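Long-range contacts in vestitone reductase (Medicago sativa, PDB 2P4H), which catalyses the NADPH-dependent, stereospecific reduction of (3R)-vestitone to the isoflavanol DMI, the penultimate step in making the phytoalexin medicarpin: residues 122-127 with 166-171; 78-83 with 118-123. All coordinates share one frame; numbering follows the deposited sequence.

Contact 1. Residues 122-127 with 166-171; sequences YTSSGS and LAEKAV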
loop_
_atom_site.group_PDB
_atom_site.type_symbol
_atom_site.label_atom_id
_atom_site.label_comp_id
_atom_site.label_asym_id
_atom_site.label_seq_id
_atom_site.Cartn_x
_atom_site.Cartn_y
_atom_site.Cartn_z
ATOM N N TYR A 122 5.311 6.619 5.149
ATOM C CA TYR A 122 3.861 6.546 5.237
ATOM C C TYR A 122 3.255 5.957 3.976
ATOM O O TYR A 122 3.576 6.379 2.865
ATOM C CB TYR A 122 3.280 7.943 5.459
ATOM C CG TYR A 122 1.785 7.940 5.649
ATOM C CD1 TYR A 122 1.222 7.427 6.817
ATOM C CD2 TYR A 122 0.928 8.410 4.652
ATOM C CE1 TYR A 122 -0.153 7.377 6.994
ATOM C CE2 TYR A 122 -0.461 8.362 4.822
ATOM C CZ TYR A 122 -0.986 7.842 5.999
ATOM O OH TYR A 122 -2.350 7.770 6.185
ATOM N N THR A 123 2.371 4.988 4.162
ATOM C CA THR A 123 1.690 4.336 3.056
ATOM C C THR A 123 0.496 5.163 2.598
ATOM O O THR A 123 -0.454 5.344 3.360
ATOM C CB THR A 123 1.178 2.937 3.482
ATOM O OG1 THR A 123 2.294 2.061 3.691
ATOM C CG2 THR A 123 0.263 2.348 2.421
ATOM N N SER A 124 0.546 5.685 1.373
ATOM C CA SER A 124 -0.588 6.436 0.850
ATOM C C SER A 124 -1.280 5.608 -0.228
ATOM O O SER A 124 -1.016 4.410 -0.356
ATOM C CB SER A 124 -0.171 7.805 0.307
ATOM O OG SER A 124 -1.328 8.607 0.105
ATOM N N SER A 125 -2.130 6.250 -1.023
ATOM C CA SER A 125 -2.934 5.540 -2.008
ATOM C C SER A 125 -3.214 6.330 -3.278
ATOM O O SER A 125 -3.170 7.556 -3.273
ATOM C CB SER A 125 -4.261 5.177 -1.331
ATOM O OG SER A 125 -5.303 4.945 -2.255
ATOM N N GLY A 126 -3.513 5.615 -4.361
ATOM C CA GLY A 126 -3.840 6.273 -5.612
ATOM C C GLY A 126 -5.100 7.106 -5.451
ATOM O O GLY A 126 -5.349 8.027 -6.228
ATOM N N SER A 127 -5.902 6.790 -4.436
ATOM C CA SER A 127 -7.128 7.543 -4.195
ATOM C C SER A 127 -6.805 8.965 -3.736
ATOM O O SER A 127 -7.657 9.851 -3.797
ATOM C CB SER A 127 -7.988 6.849 -3.138
ATOM O OG SER A 127 -7.316 6.795 -1.896
ATOM N N LEU A 166 -6.515 13.611 3.045
ATOM C CA LEU A 166 -6.286 14.417 4.239
ATOM C C LEU A 166 -5.148 13.855 5.082
ATOM O O LEU A 166 -4.332 14.608 5.615
ATOM C CB LEU A 166 -7.560 14.488 5.084
ATOM C CG LEU A 166 -8.742 15.222 4.446
ATOM C CD1 LEU A 166 -9.922 15.213 5.405
ATOM C CD2 LEU A 166 -8.342 16.649 4.108
ATOM N N ALA A 167 -5.091 12.533 5.200
ATOM C CA ALA A 167 -4.045 11.903 5.996
ATOM C C ALA A 167 -2.655 12.155 5.428
ATOM O O ALA A 167 -1.743 12.536 6.159
ATOM C CB ALA A 167 -4.296 10.410 6.107
ATOM N N GLU A 168 -2.486 11.953 4.124
ATOM C CA GLU A 168 -1.170 12.159 3.534
ATOM C C GLU A 168 -0.730 13.612 3.640
ATOM O O GLU A 168 0.435 13.896 3.929
ATOM C CB GLU A 168 -1.132 11.726 2.064
ATOM C CG GLU A 168 0.309 11.528 1.585
ATOM C CD GLU A 168 0.456 11.369 0.085
ATOM O OE1 GLU A 168 -0.532 11.028 -0.597
ATOM O OE2 GLU A 168 1.585 11.573 -0.406
ATOM N N LYS A 169 -1.658 14.536 3.410
ATOM C CA LYS A 169 -1.322 15.948 3.510
ATOM C C LYS A 169 -0.878 16.284 4.928
ATOM O O LYS A 169 0.088 17.019 5.121
ATOM C CB LYS A 169 -2.519 16.822 3.123
ATOM C CG LYS A 169 -2.822 16.817 1.638
ATOM C CD LYS A 169 -3.856 17.873 1.282
ATOM C CE LYS A 169 -4.042 17.982 -0.225
ATOM N NZ LYS A 169 -4.977 19.089 -0.578
ATOM N N ALA A 170 -1.574 15.735 5.918
ATOM C CA ALA A 170 -1.235 16.000 7.312
ATOM C C ALA A 170 0.158 15.475 7.647
ATOM O O ALA A 170 0.936 16.140 8.335
ATOM C CB ALA A 170 -2.275 15.371 8.230
ATOM N N VAL A 171 0.472 14.284 7.155
ATOM C CA VAL A 171 1.775 13.677 7.401
ATOM C C VAL A 171 2.907 14.511 6.797
ATOM O O VAL A 171 3.911 14.787 7.455
ATOM C CB VAL A 171 1.821 12.237 6.823
ATOM C CG1 VAL A 171 3.251 11.718 6.795
ATOM C CG2 VAL A 171 0.952 11.319 7.673
#
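Y122 meets A167, E168 and V171 of the helix, each with a different part of its side chain. Its CG stands anti to the backbone N (chi1 -176°), which carries the ring out from the strand and along the helix, phenol oxygen leading. V171 CG2 sits over one face, 3.9 Å from the ring centroid and almost on the ring normal, a CH-pi contact, while V171 CG1 rests against Y122 CB. Further along, CE2 comes up to the backbone at E168 CA, and the tip of the side chain reaches the methyl of A167, with Y122 OH 3.3 Å from A167 CB. A104 of helix 95-111 also packs against Y122, A167 and V171.

Two residues on, S124 points to the same side and makes the polar part of the contact. Its hydroxyl donates to the carboxylate of E168, S124 OG to E168 OE1 at 2.6 Å, and it arrives from above the carboxylate plane, 58° out of it. E168 reaches across with an extended chain; its OE2 accepts a hydrogen bond from T184 OG1 and forms a salt bridge with R246 NE, so this buried carboxylate is gripped at both oxygens, and the nearby arginine would be expected to favour its charged form.

The axes of 122-125 and 166-171 pass 8.9 Å apart, with their directions at 142°. This is a helix laid roughly antiparallel over an inner strand of the parallel sheet, the layered alpha/beta packing of the NADP-binding Rossmann fold.

Contact 2. Residues 78-83 with 118-123; sequences IFHTAS and KRFIYT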
loop_
_atom_site.group_PDB
_atom_site.type_symbol
_atom_site.label_atom_id
_atom_site.label_comp_id
_atom_site.label_asym_id
_atom_site.label_seq_id
_atom_site.Cartn_x
_atom_site.Cartn_y
_atom_site.Cartn_z
ATOM N N ILE A 78 10.455 3.712 10.712
ATOM C CA ILE A 78 9.055 3.508 11.055
ATOM C C ILE A 78 8.288 3.429 9.743
ATOM O O ILE A 78 8.362 4.348 8.919
ATOM C CB ILE A 78 8.470 4.678 11.886
ATOM C CG1 ILE A 78 9.159 4.761 13.252
ATOM C CG2 ILE A 78 6.965 4.485 12.070
ATOM C CD1 ILE A 78 8.781 6.009 14.049
ATOM N N PHE A 79 7.581 2.323 9.541
ATOM C CA PHE A 79 6.769 2.131 8.344
ATOM C C PHE A 79 5.323 2.158 8.825
ATOM O O PHE A 79 4.831 1.189 9.410
ATOM C CB PHE A 79 7.061 0.781 7.674
ATOM C CG PHE A 79 8.474 0.630 7.155
ATOM C CD1 PHE A 79 9.335 1.721 7.065
ATOM C CD2 PHE A 79 8.931 -0.616 6.732
ATOM C CE1 PHE A 79 10.631 1.573 6.562
ATOM C CE2 PHE A 79 10.222 -0.775 6.227
ATOM C CZ PHE A 79 11.073 0.320 6.142
ATOM N N HIS A 80 4.651 3.278 8.591
ATOM C CA HIS A 80 3.271 3.438 9.021
ATOM C C HIS A 80 2.313 3.024 7.908
ATOM O O HIS A 80 2.025 3.808 7.000
ATOM C CB HIS A 80 3.022 4.894 9.430
ATOM C CG HIS A 80 1.731 5.096 10.155
ATOM N ND1 HIS A 80 1.147 6.332 10.328
ATOM C CD2 HIS A 80 0.915 4.205 10.765
ATOM C CE1 HIS A 80 0.024 6.192 11.011
ATOM N NE2 HIS A 80 -0.138 4.911 11.289
ATOM N N THR A 81 1.819 1.789 7.994
ATOM C CA THR A 81 0.911 1.236 6.986
ATOM C C THR A 81 -0.538 1.140 7.458
ATOM O O THR A 81 -1.429 0.810 6.672
ATOM C CB THR A 81 1.335 -0.191 6.564
ATOM O OG1 THR A 81 0.835 -1.141 7.516
ATOM C CG2 THR A 81 2.852 -0.307 6.505
ATOM N N ALA A 82 -0.767 1.426 8.735
ATOM C CA ALA A 82 -2.103 1.336 9.315
ATOM C C ALA A 82 -2.926 2.619 9.276
ATOM O O ALA A 82 -2.387 3.726 9.243
ATOM C CB ALA A 82 -1.998 0.845 10.756
ATOM N N SER A 83 -4.244 2.444 9.283
ATOM C CA SER A 83 -5.199 3.546 9.281
ATOM C C SER A 83 -6.341 3.189 10.230
ATOM O O SER A 83 -6.611 2.012 10.472
ATOM C CB SER A 83 -5.752 3.791 7.874
ATOM O OG SER A 83 -4.869 4.594 7.108
ATOM N N LYS A 118 15.742 7.233 11.213
ATOM C CA LYS A 118 16.311 7.969 10.089
ATOM C C LYS A 118 15.297 8.220 8.976
ATOM O O LYS A 118 15.484 9.114 8.153
ATOM C CB LYS A 118 17.548 7.248 9.537
ATOM C CG LYS A 118 17.336 5.825 9.059
ATOM C CD LYS A 118 18.663 5.234 8.591
ATOM C CE LYS A 118 18.505 3.821 8.058
ATOM N NZ LYS A 118 19.810 3.274 7.596
ATOM N N ARG A 119 14.230 7.431 8.944
ATOM C CA ARG A 119 13.191 7.633 7.942
ATOM C C ARG A 119 11.837 7.130 8.426
ATOM O O ARG A 119 11.736 6.059 9.030
ATOM C CB ARG A 119 13.533 6.929 6.624
ATOM C CG ARG A 119 12.625 7.357 5.467
ATOM C CD ARG A 119 13.128 8.617 4.772
ATOM N NE ARG A 119 14.046 8.275 3.687
ATOM C CZ ARG A 119 14.518 9.131 2.785
ATOM N NH1 ARG A 119 14.177 10.412 2.821
ATOM N NH2 ARG A 119 15.310 8.691 1.819
ATOM N N PHE A 120 10.808 7.928 8.163
ATOM C CA PHE A 120 9.426 7.600 8.500
ATOM C C PHE A 120 8.745 7.448 7.146
ATOM O O PHE A 120 8.702 8.397 6.362
ATOM C CB PHE A 120 8.783 8.745 9.297
ATOM C CG PHE A 120 7.359 8.484 9.708
ATOM C CD1 PHE A 120 6.319 8.603 8.791
ATOM C CD2 PHE A 120 7.058 8.117 11.020
ATOM C CE1 PHE A 120 5.000 8.363 9.173
ATOM C CE2 PHE A 120 5.744 7.874 11.410
ATOM C CZ PHE A 120 4.712 7.997 10.487
ATOM N N ILE A 121 8.240 6.253 6.862
ATOM C CA ILE A 121 7.593 6.006 5.581
ATOM C C ILE A 121 6.107 5.755 5.769
ATOM O O ILE A 121 5.692 4.815 6.456
ATOM C CB ILE A 121 8.241 4.812 4.852
ATOM C CG1 ILE A 121 9.745 5.062 4.714
ATOM C CG2 ILE A 121 7.620 4.641 3.474
ATOM C CD1 ILE A 121 10.493 3.996 3.926
ATOM N N TYR A 122 5.311 6.619 5.149
ATOM C CA TYR A 122 3.861 6.546 5.237
ATOM C C TYR A 122 3.255 5.957 3.976
ATOM O O TYR A 122 3.576 6.379 2.865
ATOM C CB TYR A 122 3.280 7.943 5.459
ATOM C CG TYR A 122 1.785 7.940 5.649
ATOM C CD1 TYR A 122 1.222 7.427 6.817
ATOM C CD2 TYR A 122 0.928 8.410 4.652
ATOM C CE1 TYR A 122 -0.153 7.377 6.994
ATOM C CE2 TYR A 122 -0.461 8.362 4.822
ATOM C CZ TYR A 122 -0.986 7.842 5.999
ATOM O OH TYR A 122 -2.350 7.770 6.185
ATOM N N THR A 123 2.371 4.988 4.162
ATOM C CA THR A 123 1.690 4.336 3.056
ATOM C C THR A 123 0.496 5.163 2.598
ATOM O O THR A 123 -0.454 5.344 3.360
ATOM C CB THR A 123 1.178 2.937 3.482
ATOM O OG1 THR A 123 2.294 2.061 3.691
ATOM C CG2 THR A 123 0.263 2.348 2.421
HETATM O O HOH W 1 -3.021 6.682 8.810
#
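Segments 78-83 and 118-123 pair as neighbouring parallel strands, I78 beside F120, F79 beside I121 and H80 beside Y122, 14° apart in direction with axes 4.8 Å from each other, in the central sheet of the Rossmann fold. Helix 95-111 lies in the connection between them, a beta-alpha-beta crossover. Four backbone hydrogen bonds join the pair: I78 N to R119 O, I121 N to I78 O at 2.8 Å, H80 N to I121 O, and T123 N to H80 O. The second is almost straight, 172° at the hydrogen, whereas in the last the donor is tilted out of the carbonyl plane.

On one face I78, H80, F120 and Y122 pack together. The F120 ring spans I78 and H80 from the side: CE2 touches I78 CG2 at 3.7 Å, and CZ approaches H80 CB equally closely. H80 points the same way as Y122, and their rings meet obliquely, planes at 62°. I107 of helix 95-111 covers I78 and H80 on this side.

The other face carries F79 and I121, which lie alongside each other, F79 CE1 against I121 CD1 at 3.6 Å. H234 of helix 227-239 meets the F79 ring edge-to-face.

Beyond the strand end, T81 crosses T123, with T81 CG2 3.7 Å from T123 OG1. The hydroxyl of T81 hydrogen-bonds to T7 O. T123 also packs on L13, one of the residues predicted to bind NADP(+). S83 OG hydrogen-bonds to K164 NZ. Nearby, one water bridges the segments in the plane of the Y122 ring, donating to A82 O at 3.1 Å and hydrogen-bonded to Y122 OH at 2.9 Å.

How the contacts relate
Strand 119-125 is common to both contacts, whose centres lie 11 Å apart. Contact 2 joins it edge to edge to strand 77-80, its neighbour in the seven-stranded parallel sheet; contact 1 packs it against helix 158-177, on one side of that sheet. Along the chain the order is 78-83, then 118-123, which overlaps 122-127 at Y122 and T123, then 166-171, with helix 95-111 coming before the shared strand. Y122 faces the helix layer, while T123 turns to the opposite face, toward L13, at the start of helix 12-23 and predicted to bind NADP(+). One strand of the sheet thus faces a helix layer on one side and the probable cofactor site on the other.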